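Local structure of uncharacterized conserved protein (Methanopyrus kandleri AV19, 2QYA) at the interface of chains A and B. The protein is of unknown function, belongs to the DUF424 family, and packs as a symmetric pair of chains in the crystal. Residues are numbered along the deposited sequence; one frame, centred on the assembly and turned at random. Chains: chain A/B, Uncharacterized conserved protein.

Contact 1: the interface of chains A and B. Residues chain A 45, 75, 104, 106; chain B 15-16, 71.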
loop_
_atom_site.group_PDB
_atom_site.type_symbol
_atom_site.label_atom_id
_atom_site.label_comp_id
_atom_site.label_asym_id
_atom_site.label_seq_id
_atom_site.Cartn_x
_atom_site.Cartn_y
_atom_site.Cartn_z
ATOM N N TYR A 45 8.668 -1.836 9.549
ATOM C CA TYR A 45 9.480 -0.641 9.578
ATOM C C TYR A 45 10.920 -1.094 9.515
ATOM O O TYR A 45 11.425 -1.682 10.460
ATOM C CB TYR A 45 9.238 0.123 10.868
ATOM C CG TYR A 45 7.794 0.458 11.137
ATOM C CD1 TYR A 45 7.183 1.550 10.527
ATOM C CD2 TYR A 45 7.040 -0.306 12.034
ATOM C CE1 TYR A 45 5.831 1.863 10.802
ATOM C CE2 TYR A 45 5.694 -0.001 12.310
ATOM C CZ TYR A 45 5.110 1.084 11.691
ATOM O OH TYR A 45 3.800 1.394 11.969
ATOM N N ASN A 75 3.182 6.689 4.616
ATOM C CA ASN A 75 3.038 6.519 6.036
ATOM C C ASN A 75 4.352 7.006 6.646
ATOM O O ASN A 75 5.415 6.500 6.289
ATOM C CB ASN A 75 2.848 5.046 6.404
ATOM C CG ASN A 75 2.210 4.227 5.285
ATOM O OD1 ASN A 75 2.789 3.229 4.844
ATOM N ND2 ASN A 75 1.016 4.646 4.811
ATOM N N HIS A 104 2.647 11.458 13.366
ATOM C CA HIS A 104 2.266 10.441 12.403
ATOM C C HIS A 104 1.495 11.109 11.290
ATOM O O HIS A 104 0.735 12.030 11.539
ATOM C CB HIS A 104 1.407 9.377 13.073
ATOM C CG HIS A 104 0.961 8.275 12.158
ATOM N ND1 HIS A 104 -0.322 8.190 11.668
ATOM C CD2 HIS A 104 1.617 7.188 11.685
ATOM C CE1 HIS A 104 -0.435 7.112 10.916
ATOM N NE2 HIS A 104 0.727 6.486 10.908
ATOM N N GLN A 106 -0.523 9.761 7.482
ATOM C CA GLN A 106 -0.894 8.839 6.406
ATOM C C GLN A 106 -1.566 9.616 5.255
ATOM O O GLN A 106 -2.491 10.435 5.499
ATOM C CB GLN A 106 -1.804 7.757 6.964
ATOM C CG GLN A 106 -1.915 6.490 6.083
ATOM C CD GLN A 106 -1.878 5.189 6.896
ATOM O OE1 GLN A 106 -1.666 4.113 6.347
ATOM N NE2 GLN A 106 -2.081 5.291 8.199
ATOM N N ASP B 15 2.647 1.162 7.932
ATOM C CA ASP B 15 1.240 1.058 8.351
ATOM C C ASP B 15 0.392 0.107 7.525
ATOM O O ASP B 15 -0.756 -0.181 7.888
ATOM C CB ASP B 15 0.562 2.389 8.055
ATOM C CG ASP B 15 0.670 3.339 9.152
ATOM O OD1 ASP B 15 0.961 2.896 10.290
ATOM O OD2 ASP B 15 0.446 4.528 8.874
ATOM N N THR B 16 0.913 -0.301 6.384
ATOM C CA THR B 16 0.070 -0.721 5.291
ATOM C C THR B 16 0.433 -2.138 4.839
ATOM O O THR B 16 1.606 -2.484 4.767
ATOM C CB THR B 16 0.192 0.319 4.127
ATOM O OG1 THR B 16 -0.103 1.629 4.628
ATOM C CG2 THR B 16 -0.745 0.024 3.013
ATOM N N THR B 71 -3.570 -0.653 7.678
ATOM C CA THR B 71 -4.379 -0.380 6.493
ATOM C C THR B 71 -4.191 -1.583 5.591
ATOM O O THR B 71 -3.079 -2.057 5.439
ATOM C CB THR B 71 -3.898 0.888 5.765
ATOM O OG1 THR B 71 -4.176 2.037 6.572
ATOM C CG2 THR B 71 -4.566 1.046 4.442
#

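Contact 2: the interface of chains A and B. Residues chain A 13, 15-16, 18; chain B 16, 18, 73, 75.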
loop_
_atom_site.group_PDB
_atom_site.type_symbol
_atom_site.label_atom_id
_atom_site.label_comp_id
_atom_site.label_asym_id
_atom_site.label_seq_id
_atom_site.Cartn_x
_atom_site.Cartn_y
_atom_site.Cartn_z
ATOM N N THR A 13 3.529 -2.896 -5.220
ATOM C CA THR A 13 2.821 -4.120 -5.550
ATOM C C THR A 13 1.405 -3.833 -6.055
ATOM O O THR A 13 0.736 -2.941 -5.545
ATOM C CB THR A 13 2.795 -5.107 -4.369
ATOM O OG1 THR A 13 2.809 -4.381 -3.127
ATOM C CG2 THR A 13 4.058 -5.990 -4.442
ATOM N N ASP A 15 -1.398 -2.138 -7.675
ATOM C CA ASP A 15 -1.645 -0.742 -8.122
ATOM C C ASP A 15 -1.034 0.292 -7.209
ATOM O O ASP A 15 -1.252 1.491 -7.424
ATOM C CB ASP A 15 -3.139 -0.472 -8.175
ATOM C CG ASP A 15 -3.852 -1.396 -9.095
ATOM O OD1 ASP A 15 -3.599 -1.317 -10.303
ATOM O OD2 ASP A 15 -4.680 -2.198 -8.628
ATOM N N THR A 16 -0.243 -0.175 -6.236
ATOM C CA THR A 16 0.107 0.537 -4.997
ATOM C C THR A 16 1.642 0.669 -4.790
ATOM O O THR A 16 2.379 -0.327 -4.839
ATOM C CB THR A 16 -0.448 -0.240 -3.760
ATOM O OG1 THR A 16 -1.827 -0.586 -3.946
ATOM C CG2 THR A 16 -0.328 0.580 -2.481
ATOM N N VAL A 18 3.950 1.968 -1.717
ATOM C CA VAL A 18 4.022 2.437 -0.366
ATOM C C VAL A 18 5.411 3.011 -0.076
ATOM O O VAL A 18 6.452 2.327 -0.242
ATOM C CB VAL A 18 3.669 1.338 0.676
ATOM C CG1 VAL A 18 3.405 1.979 2.048
ATOM C CG2 VAL A 18 2.393 0.578 0.270
ATOM N N THR B 16 0.913 -0.301 6.384
ATOM C CA THR B 16 0.070 -0.721 5.291
ATOM C C THR B 16 0.433 -2.138 4.839
ATOM O O THR B 16 1.606 -2.484 4.767
ATOM C CB THR B 16 0.192 0.319 4.127
ATOM O OG1 THR B 16 -0.103 1.629 4.628
ATOM C CG2 THR B 16 -0.745 0.024 3.013
ATOM N N VAL B 18 -0.419 -4.682 1.597
ATOM C CA VAL B 18 -0.985 -4.792 0.267
ATOM C C VAL B 18 -1.146 -6.279 -0.058
ATOM O O VAL B 18 -0.183 -7.045 0.033
ATOM C CB VAL B 18 -0.117 -4.093 -0.838
ATOM C CG1 VAL B 18 -0.831 -4.077 -2.193
ATOM C CG2 VAL B 18 0.294 -2.624 -0.421
ATOM N N ALA B 73 -4.765 -2.833 1.725
ATOM C CA ALA B 73 -5.107 -2.517 0.355
ATOM C C ALA B 73 -5.221 -3.845 -0.410
ATOM O O ALA B 73 -4.321 -4.692 -0.330
ATOM C CB ALA B 73 -4.056 -1.604 -0.278
ATOM N N ASN B 75 -5.626 -5.301 -4.174
ATOM C CA ASN B 75 -5.604 -5.008 -5.585
ATOM C C ASN B 75 -5.782 -6.349 -6.277
ATOM O O ASN B 75 -5.201 -7.355 -5.846
ATOM C CB ASN B 75 -4.276 -4.378 -6.019
ATOM C CG ASN B 75 -3.928 -3.114 -5.252
ATOM O OD1 ASN B 75 -2.766 -2.690 -5.279
ATOM N ND2 ASN B 75 -4.925 -2.472 -4.600
HETATM O O HOH W 1 -4.182 0.641 -4.297
#

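Contact 3: the interface of chains A and B. Residues chain A 33-34, 36; chain B 114.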
loop_
_atom_site.group_PDB
_atom_site.type_symbol
_atom_site.label_atom_id
_atom_site.label_comp_id
_atom_site.label_asym_id
_atom_site.label_seq_id
_atom_site.Cartn_x
_atom_site.Cartn_y
_atom_site.Cartn_z
ATOM N N TYR A 33 -1.422 3.681 22.856
ATOM C CA TYR A 33 -2.364 4.786 22.709
ATOM C C TYR A 33 -3.827 4.314 22.711
ATOM O O TYR A 33 -4.213 3.422 21.945
ATOM C CB TYR A 33 -2.008 5.664 21.488
ATOM C CG TYR A 33 -2.670 5.268 20.188
ATOM C CD1 TYR A 33 -2.348 4.071 19.551
ATOM C CD2 TYR A 33 -3.623 6.100 19.595
ATOM C CE1 TYR A 33 -2.967 3.710 18.365
ATOM C CE2 TYR A 33 -4.246 5.748 18.409
ATOM C CZ TYR A 33 -3.917 4.554 17.801
ATOM O OH TYR A 33 -4.535 4.204 16.626
ATOM N N LYS A 34 -4.615 4.920 23.603
ATOM C CA LYS A 34 -6.016 4.546 23.867
ATOM C C LYS A 34 -6.272 3.030 23.921
ATOM O O LYS A 34 -7.205 2.520 23.293
ATOM C CB LYS A 34 -6.978 5.252 22.899
ATOM C CG LYS A 34 -7.261 6.716 23.256
ATOM C CD LYS A 34 -8.743 7.085 23.038
ATOM C CE LYS A 34 -8.943 8.604 22.908
ATOM N NZ LYS A 34 -10.389 9.056 22.871
ATOM N N ARG A 36 -4.345 0.659 22.808
ATOM C CA ARG A 36 -3.624 -0.050 21.750
ATOM C C ARG A 36 -2.148 -0.263 22.074
ATOM O O ARG A 36 -1.588 0.364 22.976
ATOM C CB ARG A 36 -3.744 0.677 20.403
ATOM C CG ARG A 36 -4.987 0.325 19.613
ATOM C CD ARG A 36 -4.841 0.663 18.110
ATOM N NE ARG A 36 -4.277 -0.439 17.319
ATOM C CZ ARG A 36 -4.875 -1.615 17.108
ATOM N NH1 ARG A 36 -6.064 -1.894 17.637
ATOM N NH2 ARG A 36 -4.267 -2.533 16.371
ATOM N N PRO B 114 -9.062 3.899 17.866
ATOM C CA PRO B 114 -9.289 2.748 18.759
ATOM C C PRO B 114 -10.247 3.059 19.928
ATOM O O PRO B 114 -10.326 4.190 20.407
ATOM C CB PRO B 114 -7.885 2.417 19.266
ATOM C CG PRO B 114 -7.162 3.759 19.285
ATOM C CD PRO B 114 -7.875 4.685 18.266
#

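Contact 1: the interface of chains A and B
The carboxylate oxygen OD2 of B:Asp15 is gripped by the imidazole of A:His104, whose NE2 donates a 2.8 Å hydrogen bond to it. This contact joins two copies of a DUF424 protein in a two-fold symmetric interface, though the structure alone does not show whether the pair is the biological dimer. The bond uses the syn lone pair of OD2 and lies 11° out of the imidazole plane, so the acid meets the ring at its nitrogen edge. B:Asp15 holds CG anti to its carbonyl carbon (chi1 -88°), which turns the carboxylate towards A:His104 on strand 103-109. A histidine suits the place because its imidazole, neutral or charged, can donate from NE2 to a carboxylate.

A:Gln106, two residues along the same strand, lays its amide face against OD2, the amide and carboxylate planes being 20° apart. OD2 of B:Asp15 lies above the amide plane, almost over NE2 of A:Gln106 at 2.7 Å, with no N-H aimed at it: a tight, unbonded and doubtful contact. At the other end of the amide, B:Thr71 OG1 donates to A:Gln106 OE1 over 3.3 Å, from well above the carbonyl plane. A:Asn75 slides past the acid in the opposite direction, its CG 3.7 Å from B:Asp15 CB, and takes a weak bond from B:Thr16 OG1 to its OD1. A:Tyr45 brings its hydroxyl OH to 3.6 Å from B:Asp15 OD1, too far to count as a bond.

Contact 2: the interface of chains A and B
B:Asn75 and A:Thr16 cross at a slant, and where they meet the amide oxygen OD1 of B:Asn75 takes two hydrogen bonds. The hydroxyl OG1 of A:Thr16 donates at 2.7 Å, in the carbonyl plane and on a lone pair. The backbone N of A:Asp15 gives the second, 2.8 Å to the same OD1, but its donor stands 43° above that plane. An asparagine fits because its amide offers a carbonyl to both donors and keeps an NH2 for solvent: water 1 bridges B:Asn75 ND2, 3.2 Å away, and A:Thr16 OG1, direction undecided. The oxygen and water contacts would help set which way round the amide sits. The A:Asp15 side chain slides past that amide in the opposite direction, with their planes 53° apart.

A:Thr16 has a second face: with OG1 anti to its carbonyl carbon (chi1 -49°), the hydroxyl turns to the amide while methyl CG2 meets B:Val18 tip to tip, 3.9 Å from its CG2. A:Val18 and B:Val18 run past each other in opposite directions, their CG2 methyls 3.9 Å apart. Branched, compact valines suit strands and give the centre an apolar seam, which A:Thr13 flanks by setting OG1 3.7 Å from B:Val18 CB. In the fold, the end of strand 6-13, the loop after it and the start of strand 16-23 of chain A pack through side chains on strands 16-23 and 71-77 of chain B.

Contact 3: the interface of chains A and B
The pyrrolidine ring of B:Pro114 packs over one face of the A:Tyr33 phenol ring, at its CE2 and CZ side, and the two side chains cross at about a right angle. Proline CG comes to 3.6 Å from A:Tyr33 CE2, while CD lies 3.8 Å from the phenol oxygen OH. A compact proline suits such a spot, since its rigid CG-CD edge can press on an aromatic face with little entropy to lose; it buries 92 Å² here. The tyrosine is broad enough to serve as the floor, and its chi1 of 91° swings the ring beneath the proline. Replacing A:Tyr33 with a serine would probably leave the CG and CD side of B:Pro114 without its apolar support and set the tail freer to move.

Outward from this core, the aliphatic part of A:Arg36 lines a second flank: its CG is 3.6 Å from B:Pro114 CB, and the two side chains meet at a slant. Past the contact the arginine bends at chi3 (89°), so that CG and CD do the touching, CD at 3.7 Å from B:Pro114 CB. A:Lys34 touches with its CB, 3.9 Å from B:Pro114 CG, while the remaining chain leads its ammonium outward. Long, amphiphilic side chains fit a rim because methylenes can pack while their charged ends can point away from the proline. In the fold, the turn linking strands 30-33 and 36-39 of chain A receives the C-terminal tail of chain B, which follows strand 103-109.

Contact 1 and contact 2 lie side by side, about 12 Å between the centres of their C-alpha atoms, and share B:Thr16. B:Asp15, B:Thr16 and A:Asn75 in contact 1 have their counterparts A:Asp15, A:Thr16 and B:Asn75 in contact 2, so much the same strands 16-23 and 71-77 serve both patches of one surface. Contact 3 sits farther out, about 16 Å from contact 1 and 25 Å from contact 2, centre to centre, where a tail reaches across to a hairpin. With the two-fold repeating each patch, the sheet-to-sheet core is flanked by C-terminal tails that each reach the other chain, consistent with a dimer but no proof.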